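Phosphoglycerate oxidoreductase (Rhizobium etli, PDB 4HY3) probably acts as an NAD-dependent oxidoreductase that reduces hydroxypyruvate and glyoxylate. Local coordinates at residues V123-Q128 with R345-E350; S289-E294 with S312-G317; R203-W208 with A222-V227. All blocks are in the same frame, centred on the assembly; numbering follows the deposited sequence.

Contact 1 (V123-Q128 with R345-E350); sequences VVTTGQ and RCKRAE
The carbonyl oxygen Lys-347 O is approached by three groups of segment 123-128. Thr-125 N gives it a hydrogen bond of 2.9 Å, lying in the carbonyl plane on a lone pair (C=O...donor angle 141°). Val-124 CA adds a CA-H...O contact, and Thr-125 OG1 a weak bond of 3.4 Å. The hydroxyl reaches that position because it stands between its own backbone N and carbonyl carbon (chi1 44°). Thr-125 and Lys-347 form an antiparallel hydrogen-bonded pair, their side chains alongside each other on the same face of the sheet; the return bond, Lys-347 N to Thr-125 O, is less certain because that oxygen is crowded in the model. Apolar packing is centred on Cys-346, whose SG lies 3.6 Å from Val-124 CG1 and 3.7 Å from Thr-126 CG2; Met-329 of helix 320-338 also touches this cysteine. At the far end the Gln-128 side chain crosses Arg-345 at about a right angle, amide and guanidinium planes 88° apart. Here Gln-128 NE2 gives a weak hydrogen bond of 3.3 Å to Arg-345 O. The guanidinium has its main partner elsewhere, in a salt bridge to Glu-216 of the second subunit. The pairing of Thr-125 with Lys-347 places the short C-terminal strand 347-348 antiparallel beside 122-125, at the border of an otherwise parallel sheet in the N-terminal part of the protein.

Contact 2 (S289-E294 with S312-G317); sequences SDVYPE and SAHRAG
Buried between the two loops, the carboxylate of Asp-290 takes hydrogen bonds on both oxygens, and this is the tight half of the contact. Arg-315 N points at Asp-290 OD1 over 3.1 Å, nearly straight at 168°, and OD1 receives it on its syn lone pair. Ala-316 N lies 2.9 Å from Asp-290 OD2 and comes from above the carboxylate plane, 44° out of it. Ser-312 OG adds a weak bond to Asp-290 OD1. With CG anti to the backbone N (chi1 -167°), the acid extends into the bend of 312-317, where two consecutive amides face it. That bend starts as an inverse gamma turn centred on Ala-313, closed by His-314 N to Ser-312 O at 2.8 Å. The two loops follow strands 286-289 and 309-311, neighbours at one side of the parallel Rossmann-type sheet, so the contact joins the C-terminal ends of adjacent strands. Replacing Asp-290 by alanine would probably leave the amides of Arg-315 and Ala-316 without these acceptors and set the turn free to shift. The other half is held more loosely. The edge of the Tyr-292 ring meets Ser-312 O, with CE2 3.4 Å away, and the Tyr-292 OH receives a weak, long bond of 3.5 Å from Ser-312 N. On the solvent side, the exposed His-314 runs side by side with Val-291, whose CG2 branch meets the imidazole obliquely. Trp-163 of the third subunit packs against Tyr-292, Ala-313 and His-314.

Contact 3 (R203-W208 with A222-V227); sequences RVFDPW and ASLEDV
In this Rossmann-type nucleotide-binding fold, strand 201-205 meets the N-terminal turn of helix 224-229, the helix that follows edge strand 220-221, and Phe-205 with Leu-224 forms the centre of the contact. Leu-224 CB sits 4.1 Å from the centroid of the Phe-205 ring and only 6° off its normal, a CH-pi contact over one face. Further along, Leu-224 CD1 reaches Phe-205 CE2 at 3.9 Å. At the ring edge, Ala-222 O lies in plane, 3.4 Å from Phe-205 CD1. The ring is directed to the helix start because CG is anti to the backbone N (chi1 166°). One backbone bond ties the segments, Ala-222 N to Val-204 O at 2.8 Å. Val-227 CG2 fits against the strand, 3.9 Å from Phe-205 CB and equally near Arg-203 CB. The extended Arg-203 chain crosses Asp-226, with CD 4.0 Å from Asp-226 CB. The acid's own partners are Ser-223 OG, 2.7 Å from Asp-226 OD1, and Lys-230, which makes a salt bridge to OD2. Strand 201-205 lies between strands 178-182 and 220-221, and Val-227 also packs on Val-182, so the helix start packs against the sheet near its 220-221 end.

Overall arrangement
Along the chain, segment 123-128 comes first, then contact 3, then contact 2, and segment 345-350 last, so contact 1 spans the other two. The three centres lie 24 to 25 Å apart, and none of the contacts touch. Contacts 2 and 3 share the seven-stranded parallel sheet: contact 3 is at the side of strands 201-205 and 220-221, contact 2 beyond strands 286-289 and 309-311 at the other. Contact 1 belongs to the mixed sheet, to which helix 320-338 leads the chain back from contact 2, consistent with the two-domain plan of D-2-hydroxyacid dehydrogenases. Contacts 1 and 3 both touch the second subunit, whereas contact 2 meets the third.

Contact 1 (V123-Q128 with R345-E350)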
ATOM      1  N   VAL A 123      15.741 -27.520 -11.778  1.00 30.54           N
ATOM      2  CA  VAL A 123      15.199 -28.203 -10.633  1.00 29.26           C
ATOM      3  C   VAL A 123      14.520 -27.121  -9.864  1.00 32.41           C
ATOM      4  O   VAL A 123      15.153 -26.120  -9.512  1.00 38.35           O
ATOM      5  CB  VAL A 123      16.276 -28.783  -9.720  1.00 27.96           C
ATOM      6  CG1 VAL A 123      15.606 -29.391  -8.497  1.00 27.96           C
ATOM      7  CG2 VAL A 123      17.154 -29.807 -10.441  1.00 25.00           C
ATOM      8  N   VAL A 124      13.239 -27.315  -9.592  1.00 32.55           N
ATOM      9  CA  VAL A 124      12.416 -26.269  -9.041  1.00 31.71           C
ATOM     10  C   VAL A 124      11.797 -26.818  -7.755  1.00 33.24           C
ATOM     11  O   VAL A 124      11.664 -28.038  -7.603  1.00 35.71           O
ATOM     12  CB  VAL A 124      11.405 -25.802 -10.115  1.00 31.93           C
ATOM     13  CG1 VAL A 124      10.005 -26.314  -9.854  1.00 32.12           C
ATOM     14  CG2 VAL A 124      11.391 -24.299 -10.231  1.00 33.43           C
ATOM     15  N   THR A 125      11.460 -25.935  -6.814  1.00 34.76           N
ATOM     16  CA  THR A 125      10.923 -26.344  -5.502  1.00 35.81           C
ATOM     17  C   THR A 125       9.766 -25.462  -5.162  1.00 34.87           C
ATOM     18  O   THR A 125       9.602 -24.379  -5.705  1.00 35.29           O
ATOM     19  CB  THR A 125      11.931 -26.201  -4.332  1.00 38.61           C
ATOM     20  OG1 THR A 125      12.608 -24.945  -4.459  1.00 42.64           O
ATOM     21  CG2 THR A 125      12.953 -27.343  -4.317  1.00 38.15           C
ATOM     22  N   THR A 126       8.984 -25.912  -4.209  1.00 33.33           N
ATOM     23  CA  THR A 126       7.677 -25.373  -4.041  1.00 33.81           C
ATOM     24  C   THR A 126       7.469 -24.975  -2.604  1.00 33.85           C
ATOM     25  O   THR A 126       6.330 -24.755  -2.187  1.00 32.38           O
ATOM     26  CB  THR A 126       6.659 -26.463  -4.398  1.00 34.73           C
ATOM     27  OG1 THR A 126       6.956 -27.646  -3.630  1.00 32.99           O
ATOM     28  CG2 THR A 126       6.736 -26.771  -5.891  1.00 31.57           C
ATOM     29  N   GLY A 127       8.578 -24.909  -1.864  1.00 33.98           N
ATOM     30  CA  GLY A 127       8.591 -24.615  -0.435  1.00 32.46           C
ATOM     31  C   GLY A 127       8.024 -23.264  -0.020  1.00 33.17           C
ATOM     32  O   GLY A 127       7.668 -23.069   1.146  1.00 32.68           O
ATOM     33  N   GLN A 128       7.922 -22.319  -0.953  1.00 34.83           N
ATOM     34  CA  GLN A 128       7.403 -21.021  -0.557  1.00 36.51           C
ATOM     35  C   GLN A 128       5.913 -21.035  -0.247  1.00 34.29           C
ATOM     36  O   GLN A 128       5.388 -20.067   0.300  1.00 33.55           O
ATOM     37  CB  GLN A 128       7.789 -19.916  -1.516  1.00 38.79           C
ATOM     38  CG  GLN A 128       7.023 -19.940  -2.797  1.00 47.67           C
ATOM     39  CD  GLN A 128       6.975 -18.568  -3.393  1.00 50.06           C
ATOM     40  OE1 GLN A 128       7.115 -17.567  -2.681  1.00 43.53           O
ATOM     41  NE2 GLN A 128       6.781 -18.506  -4.708  1.00 52.71           N
ATOM     42  N   ARG A 345       7.895 -19.637 -11.119  1.00 41.06           N
ATOM     43  CA  ARG A 345       6.994 -19.678  -9.976  1.00 43.28           C
ATOM     44  C   ARG A 345       7.610 -20.364  -8.765  1.00 44.53           C
ATOM     45  O   ARG A 345       7.535 -19.852  -7.647  1.00 44.59           O
ATOM     46  CB  ARG A 345       5.634 -20.323 -10.360  1.00 42.52           C
ATOM     47  CG  ARG A 345       4.532 -20.106  -9.327  1.00 40.58           C
ATOM     48  CD  ARG A 345       4.967 -18.991  -8.387  1.00 42.14           C
ATOM     49  NE  ARG A 345       3.867 -18.278  -7.758  1.00 45.77           N
ATOM     50  CZ  ARG A 345       4.013 -17.219  -6.962  1.00 41.69           C
ATOM     51  NH1 ARG A 345       5.210 -16.728  -6.685  1.00 40.21           N
ATOM     52  NH2 ARG A 345       2.950 -16.651  -6.443  1.00 39.87           N
ATOM     53  N   CYS A 346       8.186 -21.533  -8.997  1.00 45.01           N
ATOM     54  CA  CYS A 346       8.826 -22.294  -7.948  1.00 45.80           C
ATOM     55  C   CYS A 346      10.282 -21.869  -7.906  1.00 43.47           C
ATOM     56  O   CYS A 346      10.788 -21.332  -8.886  1.00 43.56           O
ATOM     57  CB  CYS A 346       8.723 -23.791  -8.262  1.00 50.35           C
ATOM     58  SG  CYS A 346       7.092 -24.439  -8.764  1.00 53.09           S
ATOM     59  N   LYS A 347      10.961 -22.126  -6.792  1.00 43.18           N
ATOM     60  CA  LYS A 347      12.350 -21.717  -6.639  1.00 45.09           C
ATOM     61  C   LYS A 347      13.331 -22.541  -7.500  1.00 45.23           C
ATOM     62  O   LYS A 347      13.222 -23.755  -7.582  1.00 45.16           O
ATOM     63  CB  LYS A 347      12.754 -21.752  -5.167  1.00 45.44           C
ATOM     64  CG  LYS A 347      14.057 -21.023  -4.911  1.00 49.29           C
ATOM     65  CD  LYS A 347      14.775 -21.499  -3.660  1.00 53.04           C
ATOM     66  CE  LYS A 347      14.432 -20.641  -2.440  1.00 56.70           C
ATOM     67  NZ  LYS A 347      15.563 -20.600  -1.459  1.00 53.14           N
ATOM     68  N   ARG A 348      14.286 -21.877  -8.141  1.00 45.46           N
ATOM     69  CA  ARG A 348      15.359 -22.579  -8.852  1.00 47.41           C
ATOM     70  C   ARG A 348      16.513 -22.941  -7.899  1.00 45.19           C
ATOM     71  O   ARG A 348      16.620 -22.342  -6.831  1.00 46.77           O
ATOM     72  CB  ARG A 348      15.909 -21.675  -9.947  1.00 49.01           C
ATOM     73  CG  ARG A 348      16.269 -22.432 -11.187  1.00 49.66           C
ATOM     74  CD  ARG A 348      15.329 -22.047 -12.286  1.00 54.93           C
ATOM     75  NE  ARG A 348      16.066 -21.277 -13.264  1.00 63.14           N
ATOM     76  CZ  ARG A 348      15.526 -20.389 -14.088  1.00 67.98           C
ATOM     77  NH1 ARG A 348      14.219 -20.136 -14.059  1.00 66.26           N
ATOM     78  NH2 ARG A 348      16.309 -19.755 -14.949  1.00 66.62           N
ATOM     79  N   ALA A 349      17.367 -23.891  -8.295  1.00 45.16           N
ATOM     80  CA  ALA A 349      18.620 -24.256  -7.584  1.00 49.03           C
ATOM     81  C   ALA A 349      19.851 -24.138  -8.500  1.00 55.29           C
ATOM     82  O   ALA A 349      19.698 -24.328  -9.709  1.00 53.08           O
ATOM     83  CB  ALA A 349      18.516 -25.673  -7.090  1.00 45.22           C
ATOM     84  N   GLU A 350      21.058 -23.851  -7.961  1.00 61.08           N
ATOM     85  CA  GLU A 350      22.268 -23.679  -8.827  1.00 70.66           C
ATOM     86  C   GLU A 350      23.641 -23.897  -8.203  1.00 75.85           C
ATOM     87  O   GLU A 350      24.506 -24.593  -8.750  1.00 73.62           O
ATOM     88  CB  GLU A 350      22.341 -22.273  -9.485  1.00 78.66           C
ATOM     89  CG  GLU A 350      21.065 -21.436  -9.526  1.00 84.60           C
ATOM     90  CD  GLU A 350      20.718 -20.815  -8.178  1.00 84.36           C
ATOM     91  OE1 GLU A 350      20.833 -21.518  -7.139  1.00 72.94           O
ATOM     92  OE2 GLU A 350      20.324 -19.619  -8.168  1.00 85.31           O
TER

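Contact 2 (S289-E294 with S312-G317)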
ATOM      1  N   SER A 289       6.943 -20.325  20.504  1.00 37.21           N
ATOM      2  CA  SER A 289       7.587 -21.037  19.423  1.00 39.02           C
ATOM      3  C   SER A 289       6.625 -22.061  18.834  1.00 37.07           C
ATOM      4  O   SER A 289       5.686 -22.486  19.518  1.00 34.08           O
ATOM      5  CB  SER A 289       8.851 -21.752  19.902  1.00 41.66           C
ATOM      6  OG  SER A 289       9.403 -22.543  18.850  1.00 46.76           O
ATOM      7  N   ASP A 290       6.892 -22.445  17.580  1.00 35.16           N
ATOM      8  CA  ASP A 290       6.206 -23.542  16.904  1.00 34.88           C
ATOM      9  C   ASP A 290       7.124 -24.724  16.721  1.00 33.98           C
ATOM     10  O   ASP A 290       6.700 -25.791  16.309  1.00 33.64           O
ATOM     11  CB  ASP A 290       5.652 -23.119  15.533  1.00 35.13           C
ATOM     12  CG  ASP A 290       4.666 -24.143  14.965  1.00 35.25           C
ATOM     13  OD1 ASP A 290       3.603 -24.417  15.590  1.00 33.69           O
ATOM     14  OD2 ASP A 290       4.970 -24.697  13.898  1.00 34.73           O
ATOM     15  N   VAL A 291       8.394 -24.536  17.024  1.00 36.73           N
ATOM     16  CA  VAL A 291       9.345 -25.616  16.850  1.00 41.20           C
ATOM     17  C   VAL A 291      10.071 -25.868  18.173  1.00 40.56           C
ATOM     18  O   VAL A 291      10.151 -24.982  19.021  1.00 39.82           O
ATOM     19  CB  VAL A 291      10.283 -25.328  15.653  1.00 43.88           C
ATOM     20  CG1 VAL A 291      11.203 -24.154  15.970  1.00 46.64           C
ATOM     21  CG2 VAL A 291      11.069 -26.578  15.234  1.00 48.96           C
ATOM     22  N   TYR A 292      10.546 -27.092  18.368  1.00 41.76           N
ATOM     23  CA  TYR A 292      11.083 -27.517  19.664  1.00 45.14           C
ATOM     24  C   TYR A 292      12.309 -28.400  19.474  1.00 50.15           C
ATOM     25  O   TYR A 292      12.462 -28.999  18.409  1.00 53.32           O
ATOM     26  CB  TYR A 292      10.001 -28.232  20.474  1.00 42.33           C
ATOM     27  CG  TYR A 292       8.924 -27.280  20.841  1.00 41.74           C
ATOM     28  CD1 TYR A 292       9.005 -26.536  21.999  1.00 43.16           C
ATOM     29  CD2 TYR A 292       7.845 -27.069  19.998  1.00 43.13           C
ATOM     30  CE1 TYR A 292       8.022 -25.614  22.325  1.00 43.46           C
ATOM     31  CE2 TYR A 292       6.868 -26.148  20.309  1.00 42.27           C
ATOM     32  CZ  TYR A 292       6.972 -25.426  21.470  1.00 42.07           C
ATOM     33  OH  TYR A 292       6.009 -24.523  21.780  1.00 46.73           O
ATOM     34  N   PRO A 293      13.183 -28.484  20.497  1.00 52.60           N
ATOM     35  CA  PRO A 293      14.440 -29.217  20.328  1.00 53.61           C
ATOM     36  C   PRO A 293      14.212 -30.690  20.035  1.00 56.87           C
ATOM     37  O   PRO A 293      15.072 -31.331  19.430  1.00 64.10           O
ATOM     38  CB  PRO A 293      15.142 -29.045  21.675  1.00 53.23           C
ATOM     39  CG  PRO A 293      14.039 -28.808  22.651  1.00 59.81           C
ATOM     40  CD  PRO A 293      12.967 -28.069  21.897  1.00 56.71           C
ATOM     41  N   GLU A 294      13.059 -31.216  20.447  1.00 56.28           N
ATOM     42  CA  GLU A 294      12.670 -32.587  20.116  1.00 60.02           C
ATOM     43  C   GLU A 294      11.153 -32.700  19.820  1.00 59.77           C
ATOM     44  O   GLU A 294      10.319 -32.107  20.526  1.00 56.96           O
ATOM     45  CB  GLU A 294      13.100 -33.532  21.232  1.00 60.58           C
ATOM     46  CG  GLU A 294      13.066 -34.997  20.846  1.00 65.90           C
ATOM     47  CD  GLU A 294      13.034 -35.901  22.062  1.00 70.49           C
ATOM     48  OE1 GLU A 294      13.460 -35.457  23.156  1.00 66.26           O
ATOM     49  OE2 GLU A 294      12.579 -37.058  21.920  1.00 71.60           O
ATOM     50  N   SER A 312       2.846 -24.318  20.354  1.00 42.60           N
ATOM     51  CA  SER A 312       2.297 -24.677  19.049  1.00 41.28           C
ATOM     52  C   SER A 312       3.054 -25.895  18.481  1.00 41.37           C
ATOM     53  O   SER A 312       4.248 -25.799  18.171  1.00 41.36           O
ATOM     54  CB  SER A 312       2.419 -23.473  18.102  1.00 40.69           C
ATOM     55  OG  SER A 312       1.361 -23.431  17.169  1.00 44.23           O
ATOM     56  N   ALA A 313       2.357 -27.025  18.331  1.00 38.53           N
ATOM     57  CA  ALA A 313       2.968 -28.302  17.963  1.00 37.54           C
ATOM     58  C   ALA A 313       3.441 -28.472  16.498  1.00 42.18           C
ATOM     59  O   ALA A 313       2.916 -29.321  15.757  1.00 45.76           O
ATOM     60  CB  ALA A 313       2.040 -29.432  18.356  1.00 37.84           C
ATOM     61  N   HIS A 314       4.449 -27.684  16.102  1.00 41.70           N
ATOM     62  CA  HIS A 314       5.042 -27.693  14.747  1.00 37.75           C
ATOM     63  C   HIS A 314       4.002 -27.745  13.647  1.00 35.15           C
ATOM     64  O   HIS A 314       4.045 -28.579  12.737  1.00 33.31           O
ATOM     65  CB  HIS A 314       6.087 -28.807  14.626  1.00 40.20           C
ATOM     66  CG  HIS A 314       7.180 -28.530  13.621  1.00 40.27           C
ATOM     67  ND1 HIS A 314       7.007 -27.721  12.549  1.00 43.57           N
ATOM     68  CD2 HIS A 314       8.474 -29.027  13.531  1.00 41.35           C
ATOM     69  CE1 HIS A 314       8.148 -27.680  11.825  1.00 42.20           C
ATOM     70  NE2 HIS A 314       9.051 -28.474  12.435  1.00 42.28           N
ATOM     71  N   ARG A 315       3.064 -26.818  13.709  1.00 34.50           N
ATOM     72  CA  ARG A 315       1.935 -26.820  12.791  1.00 35.02           C
ATOM     73  C   ARG A 315       1.735 -25.471  12.128  1.00 36.54           C
ATOM     74  O   ARG A 315       0.621 -25.130  11.737  1.00 45.00           O
ATOM     75  CB  ARG A 315       0.682 -27.154  13.571  1.00 35.76           C
ATOM     76  CG  ARG A 315       0.382 -26.114  14.632  1.00 34.62           C
ATOM     77  CD  ARG A 315      -0.483 -26.633  15.755  1.00 32.52           C
ATOM     78  NE  ARG A 315      -1.422 -25.576  16.060  1.00 32.15           N
ATOM     79  CZ  ARG A 315      -2.708 -25.631  15.758  1.00 31.69           C
ATOM     80  NH1 ARG A 315      -3.199 -26.734  15.199  1.00 30.47           N
ATOM     81  NH2 ARG A 315      -3.492 -24.594  16.040  1.00 32.42           N
ATOM     82  N   ALA A 316       2.796 -24.691  12.003  1.00 34.38           N
ATOM     83  CA  ALA A 316       2.662 -23.360  11.446  1.00 33.51           C
ATOM     84  C   ALA A 316       2.419 -23.410   9.937  1.00 32.82           C
ATOM     85  O   ALA A 316       1.805 -22.503   9.380  1.00 34.53           O
ATOM     86  CB  ALA A 316       3.884 -22.514  11.779  1.00 31.50           C
ATOM     87  N   GLY A 317       2.896 -24.465   9.282  1.00 32.16           N
ATOM     88  CA  GLY A 317       2.883 -24.535   7.811  1.00 31.61           C
ATOM     89  C   GLY A 317       2.024 -25.610   7.151  1.00 31.73           C
ATOM     90  O   GLY A 317       1.589 -25.417   6.037  1.00 32.80           O
TER

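Contact 3 (R203-W208 with A222-V227)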
ATOM      1  N   ARG A 203      13.278  -3.913  11.449  1.00 42.44           N
ATOM      2  CA  ARG A 203      14.722  -4.178  11.337  1.00 43.14           C
ATOM      3  C   ARG A 203      14.948  -5.612  10.980  1.00 41.34           C
ATOM      4  O   ARG A 203      14.426  -6.508  11.640  1.00 42.52           O
ATOM      5  CB  ARG A 203      15.445  -3.907  12.661  1.00 46.53           C
ATOM      6  CG  ARG A 203      15.760  -2.446  12.907  1.00 49.66           C
ATOM      7  CD  ARG A 203      16.637  -2.290  14.129  1.00 51.28           C
ATOM      8  NE  ARG A 203      16.505  -0.973  14.743  1.00 55.02           N
ATOM      9  CZ  ARG A 203      15.610  -0.677  15.680  1.00 56.17           C
ATOM     10  NH1 ARG A 203      14.750  -1.611  16.094  1.00 59.66           N
ATOM     11  NH2 ARG A 203      15.574   0.546  16.199  1.00 49.74           N
ATOM     12  N   VAL A 204      15.758  -5.829   9.957  1.00 41.21           N
ATOM     13  CA  VAL A 204      15.979  -7.164   9.434  1.00 43.98           C
ATOM     14  C   VAL A 204      17.465  -7.478   9.398  1.00 44.11           C
ATOM     15  O   VAL A 204      18.265  -6.692   8.904  1.00 45.69           O
ATOM     16  CB  VAL A 204      15.377  -7.326   8.005  1.00 44.50           C
ATOM     17  CG1 VAL A 204      15.858  -8.614   7.326  1.00 42.88           C
ATOM     18  CG2 VAL A 204      13.860  -7.315   8.063  1.00 45.30           C
ATOM     19  N   PHE A 205      17.826  -8.645   9.899  1.00 43.85           N
ATOM     20  CA  PHE A 205      19.179  -9.111   9.750  1.00 45.71           C
ATOM     21  C   PHE A 205      19.242 -10.250   8.734  1.00 46.36           C
ATOM     22  O   PHE A 205      18.519 -11.237   8.846  1.00 45.69           O
ATOM     23  CB  PHE A 205      19.771  -9.515  11.106  1.00 45.34           C
ATOM     24  CG  PHE A 205      21.029 -10.306  10.990  1.00 45.84           C
ATOM     25  CD1 PHE A 205      22.223  -9.685  10.644  1.00 48.49           C
ATOM     26  CD2 PHE A 205      21.017 -11.680  11.199  1.00 47.53           C
ATOM     27  CE1 PHE A 205      23.394 -10.423  10.517  1.00 51.66           C
ATOM     28  CE2 PHE A 205      22.181 -12.432  11.072  1.00 51.90           C
ATOM     29  CZ  PHE A 205      23.373 -11.802  10.736  1.00 53.10           C
ATOM     30  N   ASP A 206      20.117 -10.096   7.742  1.00 46.56           N
ATOM     31  CA  ASP A 206      20.292 -11.098   6.704  1.00 46.48           C
ATOM     32  C   ASP A 206      21.677 -10.984   6.033  1.00 50.67           C
ATOM     33  O   ASP A 206      22.034  -9.943   5.482  1.00 52.39           O
ATOM     34  CB  ASP A 206      19.162 -10.997   5.680  1.00 44.76           C
ATOM     35  CG  ASP A 206      19.059 -12.225   4.773  1.00 45.69           C
ATOM     36  OD1 ASP A 206      18.822 -13.347   5.270  1.00 49.27           O
ATOM     37  OD2 ASP A 206      19.170 -12.054   3.546  1.00 42.96           O
ATOM     38  N   PRO A 207      22.469 -12.067   6.096  1.00 56.19           N
ATOM     39  CA  PRO A 207      23.774 -12.108   5.436  1.00 56.35           C
ATOM     40  C   PRO A 207      23.740 -12.139   3.910  1.00 53.76           C
ATOM     41  O   PRO A 207      24.600 -11.556   3.292  1.00 55.19           O
ATOM     42  CB  PRO A 207      24.392 -13.422   5.948  1.00 58.80           C
ATOM     43  CG  PRO A 207      23.237 -14.241   6.425  1.00 56.15           C
ATOM     44  CD  PRO A 207      22.242 -13.254   6.948  1.00 55.50           C
ATOM     45  N   TRP A 208      22.790 -12.831   3.297  1.00 57.51           N
ATOM     46  CA  TRP A 208      22.878 -13.045   1.845  1.00 62.18           C
ATOM     47  C   TRP A 208      21.945 -12.205   1.034  1.00 62.36           C
ATOM     48  O   TRP A 208      21.705 -12.480  -0.148  1.00 66.68           O
ATOM     49  CB  TRP A 208      22.683 -14.508   1.457  1.00 64.37           C
ATOM     50  CG  TRP A 208      23.093 -15.498   2.498  1.00 72.51           C
ATOM     51  CD1 TRP A 208      24.384 -15.794   2.956  1.00 68.87           C
ATOM     52  CD2 TRP A 208      22.204 -16.382   3.241  1.00 80.86           C
ATOM     53  NE1 TRP A 208      24.350 -16.781   3.911  1.00 70.26           N
ATOM     54  CE2 TRP A 208      23.067 -17.178   4.134  1.00 81.03           C
ATOM     55  CE3 TRP A 208      20.825 -16.591   3.260  1.00 82.25           C
ATOM     56  CZ2 TRP A 208      22.542 -18.128   4.998  1.00 80.54           C
ATOM     57  CZ3 TRP A 208      20.313 -17.555   4.136  1.00 87.48           C
ATOM     58  CH2 TRP A 208      21.151 -18.304   4.980  1.00 84.86           C
ATOM     59  N   ALA A 222      19.958  -4.473   9.109  1.00 41.75           N
ATOM     60  CA  ALA A 222      20.472  -4.178  10.434  1.00 44.56           C
ATOM     61  C   ALA A 222      21.369  -5.279  11.025  1.00 50.14           C
ATOM     62  O   ALA A 222      21.405  -6.418  10.558  1.00 52.89           O
ATOM     63  CB  ALA A 222      19.324  -3.827  11.383  1.00 38.10           C
ATOM     64  N   SER A 223      22.114  -4.907  12.052  1.00 51.09           N
ATOM     65  CA  SER A 223      22.984  -5.816  12.735  1.00 50.91           C
ATOM     66  C   SER A 223      22.106  -6.728  13.539  1.00 51.31           C
ATOM     67  O   SER A 223      20.997  -6.344  13.902  1.00 47.94           O
ATOM     68  CB  SER A 223      23.824  -5.010  13.693  1.00 51.49           C
ATOM     69  OG  SER A 223      23.779  -3.669  13.274  1.00 56.20           O
ATOM     70  N   LEU A 224      22.621  -7.918  13.844  1.00 50.16           N
ATOM     71  CA  LEU A 224      21.910  -8.888  14.656  1.00 48.96           C
ATOM     72  C   LEU A 224      21.654  -8.290  16.002  1.00 51.10           C
ATOM     73  O   LEU A 224      20.625  -8.546  16.606  1.00 50.69           O
ATOM     74  CB  LEU A 224      22.758 -10.132  14.839  1.00 48.96           C
ATOM     75  CG  LEU A 224      22.170 -11.533  15.032  1.00 48.68           C
ATOM     76  CD1 LEU A 224      23.321 -12.504  14.848  1.00 52.60           C
ATOM     77  CD2 LEU A 224      21.490 -11.791  16.366  1.00 45.43           C
ATOM     78  N   GLU A 225      22.616  -7.485  16.455  1.00 61.74           N
ATOM     79  CA  GLU A 225      22.593  -6.849  17.777  1.00 58.00           C
ATOM     80  C   GLU A 225      21.490  -5.775  17.849  1.00 51.32           C
ATOM     81  O   GLU A 225      20.667  -5.803  18.768  1.00 45.57           O
ATOM     82  CB  GLU A 225      23.993  -6.323  18.151  1.00 60.52           C
ATOM     83  CG  GLU A 225      25.152  -7.169  17.597  1.00 73.71           C
ATOM     84  CD  GLU A 225      25.214  -8.619  18.120  1.00 78.35           C
ATOM     85  OE1 GLU A 225      24.840  -8.864  19.291  1.00 85.43           O
ATOM     86  OE2 GLU A 225      25.665  -9.520  17.366  1.00 68.00           O
ATOM     87  N   ASP A 226      21.432  -4.883  16.860  1.00 47.09           N
ATOM     88  CA  ASP A 226      20.261  -3.984  16.721  1.00 51.69           C
ATOM     89  C   ASP A 226      18.907  -4.706  16.766  1.00 49.68           C
ATOM     90  O   ASP A 226      18.003  -4.272  17.476  1.00 49.83           O
ATOM     91  CB  ASP A 226      20.313  -3.175  15.418  1.00 52.96           C
ATOM     92  CG  ASP A 226      21.459  -2.198  15.386  1.00 56.89           C
ATOM     93  OD1 ASP A 226      21.957  -1.890  14.281  1.00 55.63           O
ATOM     94  OD2 ASP A 226      21.868  -1.739  16.468  1.00 61.93           O
ATOM     95  N   VAL A 227      18.775  -5.785  15.985  1.00 47.02           N
ATOM     96  CA  VAL A 227      17.527  -6.531  15.840  1.00 44.38           C
ATOM     97  C   VAL A 227      17.193  -7.152  17.182  1.00 47.15           C
ATOM     98  O   VAL A 227      16.037  -7.146  17.639  1.00 48.65           O
ATOM     99  CB  VAL A 227      17.655  -7.641  14.765  1.00 41.79           C
ATOM    100  CG1 VAL A 227      16.520  -8.659  14.841  1.00 36.73           C
ATOM    101  CG2 VAL A 227      17.714  -7.032  13.378  1.00 44.03           C
TER